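Local coordinates for protein probable tRNA pseudouridine synthase D (Methanosarcina mazei, PDB 1Z2Z) that probably catalyses the isomerisation of uridine-13 to pseudouridine in transfer RNAs, as a member of the TruD family of pseudouridine synthases, at residues 15-26 with 426-437. Residues are numbered along the deposited sequence; the frame is centred on the assembly and turned at random.
Sequences YSTDTTGLGGQL and LREYMKVNPLQM
The Tyr-15 ring has the aliphatic chain of Lys-431 laid over one face, in a CH-pi contact that puts Lys-431 CG 3.4 Å from the ring centroid, while Glu-428 OE1 sits at the ring edge, near its plane. Tyr-15 in turn covers one face of the Arg-427 guanidinium, shifted toward its rim, with the two planes only 12° apart. The guanidinium is tied to Glu-428 OE1 by a salt bridge, to Leu-14 O by a hydrogen bond and to Glu-7 by a second salt bridge. Beyond the ring the Lys-431 chain runs extended, then bends at its last torsion (chi4 69°), bringing NZ into a pocket of oxygens: NZ lies 2.7 Å from Thr-17 OG1, 2.6 Å from Thr-19 OG1 and 2.8 Å from Glu-428 O, with a weak bond to Thr-19 O. A methionine in its place would probably leave both threonine hydroxyls and the Glu-428 carbonyl without their shared donor. Next to this pocket, Glu-428 OE2 accepts from both N and OG1 of Thr-17, the backbone N-H coming nearly in line with the C-O bond. Farther along the loop, Gly-23 N donates to a lone pair of Met-430 O (3.2 Å, N-H...O angle 156°), and Gln-436 NE2 reaches Gly-24 O at 2.9 Å. Leu-26 closes the apolar end, its tip meeting selenomethionine Met-430 and, CD1 to CD1 at 3.4 Å, Leu-426; Val-139 of strand 130-142 touches both Leu-26 and Met-430. The N-terminal loop thus wraps the C-terminal end of helix 423-430, where Lys-431 leaves helical geometry with positive phi. This helix packs on the mixed sheet of the pseudouridine synthase fold, with the Leu-426 side chain about 8 Å from that of Asp-86, the predicted nucleophile.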
ATOM      1  N   TYR A  15      -0.959 -15.454   8.624  1.00 39.31           N
ATOM      2  CA  TYR A  15       0.444 -15.106   8.424  1.00 40.00           C
ATOM      3  C   TYR A  15       1.174 -16.240   7.704  1.00 41.62           C
ATOM      4  O   TYR A  15       1.075 -17.398   8.114  1.00 42.00           O
ATOM      5  CB  TYR A  15       1.113 -14.882   9.783  1.00 38.21           C
ATOM      6  CG  TYR A  15       0.500 -13.788  10.634  1.00 37.07           C
ATOM      7  CD1 TYR A  15       0.890 -12.459  10.478  1.00 36.80           C
ATOM      8  CD2 TYR A  15      -0.437 -14.083  11.627  1.00 36.07           C
ATOM      9  CE1 TYR A  15       0.370 -11.451  11.297  1.00 37.22           C
ATOM     10  CE2 TYR A  15      -0.964 -13.076  12.452  1.00 36.38           C
ATOM     11  CZ  TYR A  15      -0.553 -11.767  12.281  1.00 36.14           C
ATOM     12  OH  TYR A  15      -1.051 -10.767  13.080  1.00 34.93           O
ATOM     13  N   SER A  16       1.919 -15.914   6.650  1.00 43.01           N
ATOM     14  CA  SER A  16       2.659 -16.938   5.911  1.00 42.60           C
ATOM     15  C   SER A  16       3.663 -17.628   6.845  1.00 44.10           C
ATOM     16  O   SER A  16       4.092 -18.762   6.606  1.00 44.56           O
ATOM     17  CB  SER A  16       3.399 -16.316   4.723  1.00 41.44           C
ATOM     18  OG  SER A  16       4.694 -15.879   5.091  1.00 41.00           O
ATOM     19  N   THR A  17       4.034 -16.937   7.917  1.00 45.42           N
ATOM     20  CA  THR A  17       4.974 -17.483   8.884  1.00 46.69           C
ATOM     21  C   THR A  17       4.212 -17.947  10.128  1.00 47.90           C
ATOM     22  O   THR A  17       3.230 -17.321  10.528  1.00 47.08           O
ATOM     23  CB  THR A  17       5.995 -16.421   9.310  1.00 45.86           C
ATOM     24  OG1 THR A  17       5.308 -15.353   9.970  1.00 46.31           O
ATOM     25  CG2 THR A  17       6.740 -15.870   8.098  1.00 44.46           C
ATOM     26  N   ASP A  18       4.661 -19.041  10.737  1.00 48.96           N
ATOM     27  CA  ASP A  18       4.008 -19.568  11.939  1.00 51.67           C
ATOM     28  C   ASP A  18       4.748 -19.144  13.215  1.00 51.66           C
ATOM     29  O   ASP A  18       4.496 -19.681  14.296  1.00 51.79           O
ATOM     30  CB  ASP A  18       3.954 -21.092  11.877  1.00 52.74           C
ATOM     31  CG  ASP A  18       5.324 -21.703  11.731  1.00 55.45           C
ATOM     32  OD1 ASP A  18       5.603 -22.295  10.661  1.00 57.52           O
ATOM     33  OD2 ASP A  18       6.129 -21.576  12.683  1.00 55.16           O
ATOM     34  N   THR A  19       5.669 -18.195  13.080  1.00 51.19           N
ATOM     35  CA  THR A  19       6.426 -17.703  14.221  1.00 50.67           C
ATOM     36  C   THR A  19       5.527 -16.859  15.106  1.00 50.85           C
ATOM     37  O   THR A  19       4.453 -16.419  14.687  1.00 51.06           O
ATOM     38  CB  THR A  19       7.608 -16.833  13.782  1.00 51.03           C
ATOM     39  OG1 THR A  19       7.173 -15.912  12.767  1.00 52.83           O
ATOM     40  CG2 THR A  19       8.729 -17.699  13.249  1.00 50.49           C
ATOM     41  N   THR A  20       5.977 -16.623  16.332  1.00 50.51           N
ATOM     42  CA  THR A  20       5.197 -15.847  17.278  1.00 49.73           C
ATOM     43  C   THR A  20       5.350 -14.355  17.034  1.00 49.62           C
ATOM     44  O   THR A  20       6.406 -13.886  16.611  1.00 49.64           O
ATOM     45  CB  THR A  20       5.581 -16.212  18.737  1.00 47.65           C
ATOM     46  OG1 THR A  20       4.871 -15.371  19.651  1.00 45.10           O
ATOM     47  CG2 THR A  20       7.063 -16.056  18.945  1.00 48.21           C
ATOM     48  N   GLY A  21       4.266 -13.632  17.293  1.00 50.09           N
ATOM     49  CA  GLY A  21       4.244 -12.197  17.107  1.00 50.03           C
ATOM     50  C   GLY A  21       5.236 -11.491  17.998  1.00 49.43           C
ATOM     51  O   GLY A  21       5.039 -11.381  19.209  1.00 50.84           O
ATOM     52  N   LEU A  22       6.305 -11.016  17.375  1.00 48.47           N
ATOM     53  CA  LEU A  22       7.374 -10.305  18.049  1.00 47.66           C
ATOM     54  C   LEU A  22       6.819  -9.169  18.896  1.00 47.77           C
ATOM     55  O   LEU A  22       7.398  -8.808  19.918  1.00 47.49           O
ATOM     56  CB  LEU A  22       8.335  -9.771  16.996  1.00 47.22           C
ATOM     57  CG  LEU A  22       9.740  -9.379  17.418  1.00 48.01           C
ATOM     58  CD1 LEU A  22      10.639  -9.433  16.191  1.00 46.74           C
ATOM     59  CD2 LEU A  22       9.732  -7.993  18.046  1.00 47.89           C
ATOM     60  N   GLY A  23       5.685  -8.616  18.473  1.00 47.98           N
ATOM     61  CA  GLY A  23       5.069  -7.526  19.210  1.00 47.61           C
ATOM     62  C   GLY A  23       5.956  -6.297  19.247  1.00 47.63           C
ATOM     63  O   GLY A  23       6.792  -6.106  18.363  1.00 50.45           O
ATOM     64  N   GLY A  24       5.782  -5.458  20.262  1.00 45.73           N
ATOM     65  CA  GLY A  24       6.592  -4.257  20.372  1.00 43.14           C
ATOM     66  C   GLY A  24       5.954  -3.041  19.720  1.00 41.84           C
ATOM     67  O   GLY A  24       4.781  -3.072  19.337  1.00 41.21           O
ATOM     68  N   GLN A  25       6.731  -1.972  19.576  1.00 39.87           N
ATOM     69  CA  GLN A  25       6.228  -0.736  18.987  1.00 38.79           C
ATOM     70  C   GLN A  25       7.225  -0.109  18.023  1.00 37.87           C
ATOM     71  O   GLN A  25       8.409  -0.456  18.030  1.00 36.30           O
ATOM     72  CB  GLN A  25       5.905   0.248  20.098  1.00 39.40           C
ATOM     73  CG  GLN A  25       7.088   0.482  21.003  1.00 40.33           C
ATOM     74  CD  GLN A  25       6.735   1.304  22.214  1.00 40.76           C
ATOM     75  OE1 GLN A  25       7.614   1.886  22.851  1.00 40.48           O
ATOM     76  NE2 GLN A  25       5.447   1.351  22.552  1.00 39.06           N
ATOM     77  N   LEU A  26       6.743   0.817  17.199  1.00 37.48           N
ATOM     78  CA  LEU A  26       7.603   1.472  16.215  1.00 38.34           C
ATOM     79  C   LEU A  26       7.547   3.001  16.263  1.00 38.23           C
ATOM     80  O   LEU A  26       6.659   3.584  16.885  1.00 37.60           O
ATOM     81  CB  LEU A  26       7.230   1.014  14.805  1.00 39.34           C
ATOM     82  CG  LEU A  26       7.109  -0.469  14.453  1.00 40.10           C
ATOM     83  CD1 LEU A  26       6.867  -0.552  12.942  1.00 38.71           C
ATOM     84  CD2 LEU A  26       8.369  -1.252  14.839  1.00 39.61           C
ATOM     85  N   LEU A 426       6.821  -5.863   7.793  1.00 34.83           N
ATOM     86  CA  LEU A 426       6.745  -5.815   9.245  1.00 33.45           C
ATOM     87  C   LEU A 426       5.678  -6.711   9.851  1.00 33.82           C
ATOM     88  O   LEU A 426       5.912  -7.344  10.873  1.00 33.64           O
ATOM     89  CB  LEU A 426       6.511  -4.377   9.689  1.00 32.31           C
ATOM     90  CG  LEU A 426       7.688  -3.436   9.449  1.00 31.51           C
ATOM     91  CD1 LEU A 426       7.293  -2.045   9.910  1.00 30.31           C
ATOM     92  CD2 LEU A 426       8.926  -3.918  10.197  1.00 30.17           C
ATOM     93  N   ARG A 427       4.509  -6.761   9.222  1.00 34.99           N
ATOM     94  CA  ARG A 427       3.417  -7.588   9.715  1.00 35.71           C
ATOM     95  C   ARG A 427       3.845  -9.041  10.012  1.00 37.15           C
ATOM     96  O   ARG A 427       3.442  -9.612  11.019  1.00 37.48           O
ATOM     97  CB  ARG A 427       2.268  -7.570   8.709  1.00 34.63           C
ATOM     98  CG  ARG A 427       0.966  -8.133   9.246  1.00 38.29           C
ATOM     99  CD  ARG A 427      -0.129  -8.116   8.179  1.00 39.89           C
ATOM    100  NE  ARG A 427      -0.221  -9.397   7.490  1.00 41.34           N
ATOM    101  CZ  ARG A 427      -0.962 -10.422   7.903  1.00 41.12           C
ATOM    102  NH1 ARG A 427      -1.696 -10.328   9.002  1.00 38.83           N
ATOM    103  NH2 ARG A 427      -0.951 -11.554   7.223  1.00 41.44           N
ATOM    104  N   GLU A 428       4.662  -9.644   9.151  1.00 38.42           N
ATOM    105  CA  GLU A 428       5.094 -11.020   9.392  1.00 40.51           C
ATOM    106  C   GLU A 428       6.083 -11.106  10.556  1.00 41.11           C
ATOM    107  O   GLU A 428       6.282 -12.177  11.133  1.00 40.60           O
ATOM    108  CB  GLU A 428       5.729 -11.632   8.132  1.00 40.95           C
ATOM    109  CG  GLU A 428       4.802 -11.716   6.915  1.00 42.85           C
ATOM    110  CD  GLU A 428       3.558 -12.574   7.142  1.00 45.60           C
ATOM    111  OE1 GLU A 428       2.442 -12.073   6.842  1.00 48.05           O
ATOM    112  OE2 GLU A 428       3.687 -13.736   7.609  1.00 43.42           O
ATOM    113  N   TYR A 429       6.704  -9.978  10.894  1.00 41.70           N
ATOM    114  CA  TYR A 429       7.659  -9.931  11.997  1.00 42.11           C
ATOM    115  C   TYR A 429       7.048  -9.526  13.320  1.00 43.43           C
ATOM    116  O   TYR A 429       7.487  -9.989  14.370  1.00 44.39           O
ATOM    117  CB  TYR A 429       8.799  -8.961  11.713  1.00 40.78           C
ATOM    118  CG  TYR A 429       9.868  -9.540  10.845  1.00 39.76           C
ATOM    119  CD1 TYR A 429       9.724  -9.561   9.467  1.00 37.91           C
ATOM    120  CD2 TYR A 429      11.027 -10.085  11.402  1.00 39.57           C
ATOM    121  CE1 TYR A 429      10.704 -10.104   8.661  1.00 38.54           C
ATOM    122  CE2 TYR A 429      12.017 -10.639  10.596  1.00 38.75           C
ATOM    123  CZ  TYR A 429      11.843 -10.641   9.226  1.00 37.24           C
ATOM    124  OH  TYR A 429      12.793 -11.186   8.404  1.00 37.71           O
HETATM  125  N   MSE A 430       6.047  -8.656  13.282  1.00 44.43           N
HETATM  126  CA  MSE A 430       5.429  -8.199  14.515  1.00 47.38           C
HETATM  127  C   MSE A 430       4.099  -8.847  14.784  1.00 46.95           C
HETATM  128  O   MSE A 430       3.694  -8.982  15.937  1.00 49.11           O
HETATM  129  CB  MSE A 430       5.225  -6.689  14.491  1.00 51.38           C
HETATM  130  CG  MSE A 430       6.489  -5.876  14.596  1.00 56.92           C
HETATM  131 SE   MSE A 430       6.106  -4.033  14.155  1.00 67.74          SE
HETATM  132  CE  MSE A 430       5.606  -3.403  15.920  1.00 64.86           C
ATOM    133  N   LYS A 431       3.411  -9.233  13.719  1.00 45.54           N
ATOM    134  CA  LYS A 431       2.093  -9.854  13.842  1.00 44.00           C
ATOM    135  C   LYS A 431       1.276  -9.163  14.928  1.00 42.76           C
ATOM    136  O   LYS A 431       0.886  -9.792  15.905  1.00 42.64           O
ATOM    137  CB  LYS A 431       2.223 -11.352  14.168  1.00 43.00           C
ATOM    138  CG  LYS A 431       2.937 -12.178  13.096  1.00 41.75           C
ATOM    139  CD  LYS A 431       2.789 -13.672  13.333  1.00 38.78           C
ATOM    140  CE  LYS A 431       3.571 -14.489  12.321  1.00 37.64           C
ATOM    141  NZ  LYS A 431       5.057 -14.378  12.466  1.00 37.12           N
ATOM    142  N   VAL A 432       1.028  -7.872  14.763  1.00 43.13           N
ATOM    143  CA  VAL A 432       0.237  -7.131  15.740  1.00 45.63           C
ATOM    144  C   VAL A 432      -0.787  -6.269  15.039  1.00 46.51           C
ATOM    145  O   VAL A 432      -0.779  -6.163  13.815  1.00 48.37           O
ATOM    146  CB  VAL A 432       1.116  -6.218  16.627  1.00 44.59           C
ATOM    147  CG1 VAL A 432       1.995  -7.064  17.549  1.00 43.95           C
ATOM    148  CG2 VAL A 432       1.972  -5.334  15.751  1.00 44.01           C
ATOM    149  N   ASN A 433      -1.667  -5.644  15.812  1.00 48.95           N
ATOM    150  CA  ASN A 433      -2.693  -4.789  15.235  1.00 50.61           C
ATOM    151  C   ASN A 433      -2.035  -3.700  14.386  1.00 53.13           C
ATOM    152  O   ASN A 433      -1.044  -3.088  14.792  1.00 51.72           O
ATOM    153  CB  ASN A 433      -3.550  -4.172  16.343  1.00 48.30           C
ATOM    154  CG  ASN A 433      -4.770  -3.438  15.805  1.00 48.44           C
ATOM    155  OD1 ASN A 433      -4.650  -2.389  15.177  1.00 49.33           O
ATOM    156  ND2 ASN A 433      -5.951  -3.992  16.051  1.00 47.50           N
ATOM    157  N   PRO A 434      -2.573  -3.461  13.180  1.00 56.38           N
ATOM    158  CA  PRO A 434      -2.053  -2.448  12.251  1.00 58.49           C
ATOM    159  C   PRO A 434      -2.071  -1.027  12.824  1.00 59.41           C
ATOM    160  O   PRO A 434      -1.374  -0.139  12.327  1.00 59.00           O
ATOM    161  CB  PRO A 434      -2.960  -2.605  11.031  1.00 58.35           C
ATOM    162  CG  PRO A 434      -4.251  -3.068  11.629  1.00 58.76           C
ATOM    163  CD  PRO A 434      -3.781  -4.100  12.627  1.00 57.20           C
ATOM    164  N   LEU A 435      -2.869  -0.824  13.869  1.00 60.70           N
ATOM    165  CA  LEU A 435      -2.963   0.476  14.526  1.00 62.61           C
ATOM    166  C   LEU A 435      -1.934   0.580  15.669  1.00 64.28           C
ATOM    167  O   LEU A 435      -1.461   1.669  15.985  1.00 64.69           O
ATOM    168  CB  LEU A 435      -4.389   0.693  15.049  1.00 61.04           C
ATOM    169  CG  LEU A 435      -5.486   0.668  13.972  1.00 59.63           C
ATOM    170  CD1 LEU A 435      -6.827   0.971  14.610  1.00 58.02           C
ATOM    171  CD2 LEU A 435      -5.181   1.689  12.874  1.00 58.61           C
ATOM    172  N   GLN A 436      -1.592  -0.560  16.271  1.00 66.63           N
ATOM    173  CA  GLN A 436      -0.601  -0.628  17.348  1.00 69.48           C
ATOM    174  C   GLN A 436       0.790  -0.561  16.718  1.00 71.95           C
ATOM    175  O   GLN A 436       1.790  -0.302  17.397  1.00 72.59           O
ATOM    176  CB  GLN A 436      -0.724  -1.958  18.108  1.00 69.75           C
ATOM    177  CG  GLN A 436       0.395  -2.219  19.131  1.00 69.93           C
ATOM    178  CD  GLN A 436       0.707  -3.706  19.332  1.00 69.37           C
ATOM    179  OE1 GLN A 436      -0.198  -4.530  19.495  1.00 70.73           O
ATOM    180  NE2 GLN A 436       1.998  -4.048  19.336  1.00 67.67           N
HETATM  181  N   MSE A 437       0.835  -0.822  15.414  1.00 74.62           N
HETATM  182  CA  MSE A 437       2.072  -0.815  14.635  1.00 77.01           C
HETATM  183  C   MSE A 437       2.890   0.457  14.898  1.00 77.75           C
HETATM  184  O   MSE A 437       2.665   1.460  14.180  1.00 78.45           O
HETATM  185  CB  MSE A 437       1.733  -0.944  13.139  1.00 78.60           C
HETATM  186  CG  MSE A 437       2.914  -1.267  12.227  1.00 80.96           C
HETATM  187 SE   MSE A 437       2.984  -3.135  11.659  1.00 84.74          SE
HETATM  188  CE  MSE A 437       1.685  -3.054  10.221  1.00 82.92           C
TER